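Local structure of fusolin (Unidentified entomopoxvirus, 4OW5) at residues I52-S57 / T98-R103; Q168-I173 / V210-W215. The protein probably binds chitin and, like other lytic polysaccharide mono-oxygenases, probably cleaves it oxidatively, enhancing viral virulence, and crystallizes in vivo into viral spindles. All coordinates share one frame; numbering follows the deposited sequence.

How the contacts relate
Both contacts fall within the chain's lytic polysaccharide mono-oxygenase family region and follow one another in sequence: contact 1 closes at Arg103 before contact 2 opens at Gln168. Their centres lie 28 Å apart and their nearest atoms about 11 Å, so they do not touch. Contact 1 is a surface contact, 25 Å from the chain centre, joining helix 52-64 to the loop between helix 80-87 and strand 120-123. Contact 2, 13 Å from that centre, is buried in the six-stranded mixed sheet, where strands 170-176 and 209-217 both pair with strand 147-154. Contact 1 thus joins parts of the largely helix-and-loop region between strands 2-6 and 120-123, and contact 2 joins strands of the beta core.

Contact 1 of 2, residues I52-S57 / T98-R103; sequences IDQAAS and TTWRIR
The backbone of 52-57 is the first part of helix 52-64, with Ala56 N bonded to Ile52 O, while 98-103 is irregular apart from a type I beta turn from Thr99 to Ile102. In this helix-and-loop region of the mono-oxygenase domain, Ser57 and Arg103 make the polar link. Arg103 runs extended from CG to NE and presents its guanidinium edge to the helix. Arg103 NH2 donates to Ser57 OG over 3.0 Å, with an N-H...O angle of 169° and the oxygen lying in the guanidinium plane; Arg103 NH1 adds a weak bond to Ser57 OG at 3.5 Å. Ser57 OG stands opposite the backbone N (chi1 -180°), which carries it out to meet this edge.

One turn earlier, Gln54 crosses Trp100, its amide plane 89° from the indole plane. Gln54 OE1 is bonded to Thr51 N and Trp100 NE1 to Gln48 OE1, partners outside the pair. Arg101 CG lies 3.6 Å above the Trp100 indole plane, over its centre. The Arg103 side chain is about 11 Å from that of His1, a zinc or copper ligand of this protein, though metal-free in this chain. Across the contact the indole is met through its six-membered ring, Gln54 CB lying 4.0 Å from Trp100 CZ3.

Contact 2 of 2, residues Q168-I173 / V210-W215; sequences QQLINI and VLYVRW. With EDO (1,2-ethanediol), chain B.
Leu170 and Tyr212 meet between two strands of the beta core, a fibronectin type III-like fold: 170-176 and 209-217 are not neighbours in the sheet but flank strand 147-154, which pairs antiparallel with each. The closest CA atoms, those of Leu170 and Tyr212, are 7.9 Å apart, too far for directly paired neighbours. The backbone bonds of these strands to the one between them include Ile171 with Ile153 and Val210 with Thr154.

The direct interactions are apolar. Leu170 and Tyr212 cross at about a right angle, and both branches of the leucine take part: Leu170 CD1 reaches Tyr212 CD2 at 3.6 Å, approaching the ring obliquely, while Leu170 CD2 lies 4.0 Å from Tyr212 CB. With Tyr212 CG anti to the backbone N (chi1 -162°), the ring extends past this methyl pair. A looser pair forms between Ile173 and Leu211, both of which also touch Ile153 on the central strand.

The polar end of Tyr212 is satisfied outside the two segments: its OH is hydrogen-bonded to Leu92 O, and Leu92 also touches Leu170, so one loop residue contacts both main partners. On strand 170-176, Asn172 OD1 bonds to Thr175 OG1. A 1,2-ethanediol molecule, probably from the crystallisation liquor, sits beside that asparagine, its O1 lying 3.0 Å from Asn172 OD1.

Contact 1 of 2, residues I52-S57 / T98-R103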
loop_
_atom_site.group_PDB
_atom_site.type_symbol
_atom_site.label_atom_id
_atom_site.label_comp_id
_atom_site.label_asym_id
_atom_site.label_seq_id
_atom_site.Cartn_x
_atom_site.Cartn_y
_atom_site.Cartn_z
ATOM N N ILE A 52 6.217 -34.266 19.513
ATOM C CA ILE A 52 6.665 -32.869 19.636
ATOM C C ILE A 52 8.076 -32.705 19.013
ATOM O O ILE A 52 8.320 -31.720 18.311
ATOM C CB ILE A 52 6.695 -32.401 21.122
ATOM C CG1 ILE A 52 5.283 -32.198 21.663
ATOM C CG2 ILE A 52 7.545 -31.115 21.302
ATOM C CD1 ILE A 52 5.282 -32.244 23.245
ATOM N N ASP A 53 9.012 -33.633 19.320
ATOM C CA ASP A 53 10.385 -33.534 18.778
ATOM C C ASP A 53 10.422 -33.719 17.268
ATOM O O ASP A 53 11.191 -33.033 16.599
ATOM C CB ASP A 53 11.340 -34.536 19.416
ATOM C CG ASP A 53 11.696 -34.210 20.850
ATOM O OD1 ASP A 53 11.149 -33.227 21.393
ATOM O OD2 ASP A 53 12.522 -34.939 21.439
ATOM N N GLN A 54 9.636 -34.629 16.734
ATOM C CA GLN A 54 9.561 -34.787 15.266
ATOM C C GLN A 54 8.967 -33.507 14.617
ATOM O O GLN A 54 9.454 -33.049 13.574
ATOM C CB GLN A 54 8.719 -35.994 14.902
ATOM C CG GLN A 54 9.446 -37.303 15.190
ATOM C CD GLN A 54 8.540 -38.482 14.978
ATOM O OE1 GLN A 54 7.450 -38.572 15.552
ATOM N NE2 GLN A 54 8.930 -39.388 14.111
ATOM N N ALA A 55 7.914 -32.955 15.239
ATOM C CA ALA A 55 7.276 -31.726 14.766
ATOM C C ALA A 55 8.231 -30.511 14.881
ATOM O O ALA A 55 8.341 -29.751 13.910
ATOM C CB ALA A 55 5.986 -31.461 15.520
ATOM N N ALA A 56 8.927 -30.338 16.034
ATOM C CA ALA A 56 9.887 -29.230 16.205
ATOM C C ALA A 56 11.093 -29.426 15.271
ATOM O O ALA A 56 11.566 -28.464 14.685
ATOM C CB ALA A 56 10.363 -29.115 17.657
ATOM N N SER A 57 11.562 -30.658 15.103
ATOM C CA SER A 57 12.664 -30.934 14.192
ATOM C C SER A 57 12.308 -30.560 12.748
ATOM O O SER A 57 13.145 -30.010 12.028
ATOM C CB SER A 57 13.071 -32.405 14.252
ATOM O OG SER A 57 14.143 -32.624 13.352
ATOM N N THR A 98 8.244 -30.919 0.102
ATOM C CA THR A 98 6.943 -31.180 0.719
ATOM C C THR A 98 6.890 -32.447 1.603
ATOM O O THR A 98 5.786 -32.876 1.930
ATOM C CB THR A 98 5.881 -31.329 -0.412
ATOM O OG1 THR A 98 6.132 -32.561 -1.093
ATOM C CG2 THR A 98 5.893 -30.178 -1.420
ATOM N N THR A 99 8.022 -33.054 1.967
ATOM C CA THR A 99 8.023 -34.334 2.685
ATOM C C THR A 99 8.813 -34.264 3.974
ATOM O O THR A 99 10.015 -34.515 3.949
ATOM C CB THR A 99 8.640 -35.394 1.744
ATOM O OG1 THR A 99 9.876 -34.911 1.219
ATOM C CG2 THR A 99 7.745 -35.727 0.590
ATOM N N TRP A 100 8.150 -34.045 5.095
ATOM C CA TRP A 100 8.856 -33.896 6.366
ATOM C C TRP A 100 9.670 -35.141 6.765
ATOM O O TRP A 100 10.706 -34.989 7.406
ATOM C CB TRP A 100 7.906 -33.507 7.510
ATOM C CG TRP A 100 6.995 -34.588 8.015
ATOM C CD1 TRP A 100 5.707 -34.802 7.637
ATOM C CD2 TRP A 100 7.239 -35.474 9.123
ATOM N NE1 TRP A 100 5.152 -35.808 8.394
ATOM C CE2 TRP A 100 6.072 -36.247 9.306
ATOM C CE3 TRP A 100 8.342 -35.709 9.960
ATOM C CZ2 TRP A 100 5.964 -37.221 10.311
ATOM C CZ3 TRP A 100 8.213 -36.632 10.986
ATOM C CH2 TRP A 100 7.058 -37.417 11.114
ATOM N N ARG A 101 9.253 -36.338 6.326
ATOM C CA ARG A 101 9.959 -37.572 6.675
ATOM C C ARG A 101 11.214 -37.817 5.868
ATOM O O ARG A 101 12.047 -38.594 6.323
ATOM C CB ARG A 101 9.027 -38.796 6.482
ATOM C CG ARG A 101 7.909 -38.854 7.487
ATOM C CD ARG A 101 7.080 -40.115 7.324
ATOM N NE ARG A 101 5.853 -40.087 8.122
ATOM C CZ ARG A 101 4.740 -39.424 7.805
ATOM N NH1 ARG A 101 4.684 -38.688 6.696
ATOM N NH2 ARG A 101 3.682 -39.474 8.605
ATOM N N ILE A 102 11.363 -37.187 4.685
ATOM C CA ILE A 102 12.479 -37.428 3.759
ATOM C C ILE A 102 13.368 -36.195 3.657
ATOM O O ILE A 102 12.925 -35.136 3.189
ATOM C CB ILE A 102 11.935 -37.836 2.365
ATOM C CG1 ILE A 102 11.005 -39.065 2.484
ATOM C CG2 ILE A 102 13.078 -38.144 1.401
ATOM C CD1 ILE A 102 10.087 -39.263 1.278
ATOM N N ARG A 103 14.643 -36.379 4.000
ATOM C CA ARG A 103 15.633 -35.323 4.026
ATOM C C ARG A 103 16.906 -35.693 3.285
ATOM O O ARG A 103 17.512 -36.696 3.639
ATOM C CB ARG A 103 16.025 -35.058 5.459
ATOM C CG ARG A 103 14.980 -34.399 6.241
ATOM C CD ARG A 103 15.435 -34.328 7.660
ATOM N NE ARG A 103 14.441 -33.643 8.475
ATOM C CZ ARG A 103 14.533 -33.477 9.786
ATOM N NH1 ARG A 103 15.585 -33.934 10.450
ATOM N NH2 ARG A 103 13.593 -32.839 10.437
#

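Contact 2 of 2, residues Q168-I173 / V210-W215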
loop_
_atom_site.group_PDB
_atom_site.type_symbol
_atom_site.label_atom_id
_atom_site.label_comp_id
_atom_site.label_asym_id
_atom_site.label_seq_id
_atom_site.Cartn_x
_atom_site.Cartn_y
_atom_site.Cartn_z
ATOM N N GLN A 168 2.636 -19.036 -13.367
ATOM C CA GLN A 168 1.747 -18.213 -14.198
ATOM C C GLN A 168 1.665 -16.768 -13.691
ATOM O O GLN A 168 1.218 -15.914 -14.439
ATOM C CB GLN A 168 0.344 -18.835 -14.320
ATOM C CG GLN A 168 0.367 -20.151 -15.088
ATOM C CD GLN A 168 0.329 -21.343 -14.143
ATOM O OE1 GLN A 168 0.880 -21.319 -13.031
ATOM N NE2 GLN A 168 -0.335 -22.409 -14.547
ATOM N N GLN A 169 2.097 -16.476 -12.447
ATOM C CA GLN A 169 2.139 -15.115 -11.919
ATOM C C GLN A 169 3.530 -14.487 -11.925
ATOM O O GLN A 169 3.662 -13.402 -11.373
ATOM C CB GLN A 169 1.641 -15.092 -10.468
ATOM C CG GLN A 169 0.171 -15.436 -10.363
ATOM C CD GLN A 169 -0.183 -15.547 -8.903
ATOM O OE1 GLN A 169 0.266 -16.484 -8.202
ATOM N NE2 GLN A 169 -0.881 -14.545 -8.400
ATOM N N LEU A 170 4.534 -15.130 -12.541
ATOM C CA LEU A 170 5.917 -14.675 -12.596
ATOM C C LEU A 170 6.351 -14.251 -14.012
ATOM O O LEU A 170 6.096 -14.952 -14.970
ATOM C CB LEU A 170 6.852 -15.812 -12.107
ATOM C CG LEU A 170 6.813 -16.081 -10.611
ATOM C CD1 LEU A 170 7.620 -17.313 -10.279
ATOM C CD2 LEU A 170 7.196 -14.852 -9.812
ATOM N N ILE A 171 7.054 -13.122 -14.106
ATOM C CA ILE A 171 7.611 -12.549 -15.323
ATOM C C ILE A 171 9.128 -12.568 -15.209
ATOM O O ILE A 171 9.660 -11.983 -14.255
ATOM C CB ILE A 171 7.133 -11.071 -15.511
ATOM C CG1 ILE A 171 5.581 -10.968 -15.641
ATOM C CG2 ILE A 171 7.818 -10.443 -16.750
ATOM C CD1 ILE A 171 5.079 -9.608 -15.320
ATOM N N ASN A 172 9.823 -13.175 -16.183
ATOM C CA ASN A 172 11.281 -13.196 -16.167
ATOM C C ASN A 172 11.842 -11.795 -16.471
ATOM O O ASN A 172 11.458 -11.180 -17.467
ATOM C CB ASN A 172 11.822 -14.204 -17.165
ATOM C CG ASN A 172 13.308 -14.351 -17.039
ATOM O OD1 ASN A 172 14.063 -13.729 -17.772
ATOM N ND2 ASN A 172 13.775 -14.936 -15.943
ATOM N N ILE A 173 12.710 -11.296 -15.611
ATOM C CA ILE A 173 13.353 -9.987 -15.791
ATOM C C ILE A 173 14.882 -10.111 -15.877
ATOM O O ILE A 173 15.531 -9.115 -16.164
ATOM C CB ILE A 173 12.953 -8.953 -14.720
ATOM C CG1 ILE A 173 13.384 -9.376 -13.310
ATOM C CG2 ILE A 173 11.447 -8.654 -14.823
ATOM C CD1 ILE A 173 13.086 -8.347 -12.214
ATOM N N VAL A 210 6.699 -9.923 -4.990
ATOM C CA VAL A 210 7.670 -10.973 -4.763
ATOM C C VAL A 210 8.632 -11.003 -5.930
ATOM O O VAL A 210 8.234 -10.860 -7.099
ATOM C CB VAL A 210 6.980 -12.380 -4.528
ATOM C CG1 VAL A 210 7.968 -13.549 -4.691
ATOM C CG2 VAL A 210 6.312 -12.437 -3.178
ATOM N N LEU A 211 9.911 -11.149 -5.594
ATOM C CA LEU A 211 10.994 -11.411 -6.536
ATOM C C LEU A 211 11.361 -12.871 -6.326
ATOM O O LEU A 211 11.422 -13.307 -5.175
ATOM C CB LEU A 211 12.200 -10.477 -6.326
ATOM C CG LEU A 211 11.906 -9.002 -6.638
ATOM C CD1 LEU A 211 13.012 -8.101 -6.232
ATOM C CD2 LEU A 211 11.607 -8.802 -8.095
ATOM N N TYR A 212 11.417 -13.645 -7.398
ATOM C CA TYR A 212 11.756 -15.060 -7.353
ATOM C C TYR A 212 13.110 -15.269 -8.030
ATOM O O TYR A 212 13.297 -14.831 -9.151
ATOM C CB TYR A 212 10.682 -15.879 -8.027
ATOM C CG TYR A 212 10.686 -17.359 -7.700
ATOM C CD1 TYR A 212 10.669 -17.804 -6.378
ATOM C CD2 TYR A 212 10.708 -18.315 -8.709
ATOM C CE1 TYR A 212 10.635 -19.154 -6.075
ATOM C CE2 TYR A 212 10.615 -19.668 -8.417
ATOM C CZ TYR A 212 10.608 -20.088 -7.102
ATOM O OH TYR A 212 10.458 -21.418 -6.844
ATOM N N VAL A 213 14.055 -15.855 -7.313
ATOM C CA VAL A 213 15.425 -16.065 -7.804
ATOM C C VAL A 213 15.715 -17.554 -7.856
ATOM O O VAL A 213 15.566 -18.273 -6.850
ATOM C CB VAL A 213 16.469 -15.354 -6.922
ATOM C CG1 VAL A 213 17.898 -15.626 -7.415
ATOM C CG2 VAL A 213 16.222 -13.857 -6.880
ATOM N N ARG A 214 16.201 -17.976 -9.019
ATOM C CA ARG A 214 16.632 -19.318 -9.309
ATOM C C ARG A 214 18.134 -19.305 -9.562
ATOM O O ARG A 214 18.582 -18.565 -10.432
ATOM C CB ARG A 214 15.917 -19.837 -10.547
ATOM C CG ARG A 214 16.324 -21.262 -10.892
ATOM C CD ARG A 214 15.718 -21.662 -12.202
ATOM N NE ARG A 214 16.112 -23.010 -12.597
ATOM C CZ ARG A 214 16.153 -23.458 -13.853
ATOM N NH1 ARG A 214 15.828 -22.660 -14.868
ATOM N NH2 ARG A 214 16.506 -24.709 -14.103
ATOM N N TRP A 215 18.898 -20.082 -8.814
ATOM C CA TRP A 215 20.349 -20.237 -8.997
ATOM C C TRP A 215 20.544 -21.672 -9.432
ATOM O O TRP A 215 20.321 -22.596 -8.647
ATOM C CB TRP A 215 21.150 -19.903 -7.736
ATOM C CG TRP A 215 22.629 -20.140 -7.896
ATOM C CD1 TRP A 215 23.386 -19.932 -9.014
ATOM C CD2 TRP A 215 23.536 -20.577 -6.878
ATOM N NE1 TRP A 215 24.698 -20.241 -8.760
ATOM C CE2 TRP A 215 24.820 -20.642 -7.460
ATOM C CE3 TRP A 215 23.388 -20.923 -5.531
ATOM C CZ2 TRP A 215 25.950 -21.068 -6.743
ATOM C CZ3 TRP A 215 24.510 -21.344 -4.821
ATOM C CH2 TRP A 215 25.769 -21.423 -5.428
HETATM C C1 EDO B . 14.905 -11.323 -19.791
HETATM O O1 EDO B . 13.532 -11.633 -19.834
HETATM C C2 EDO B . 15.754 -12.519 -20.252
HETATM O O2 EDO B . 15.062 -13.271 -21.227
#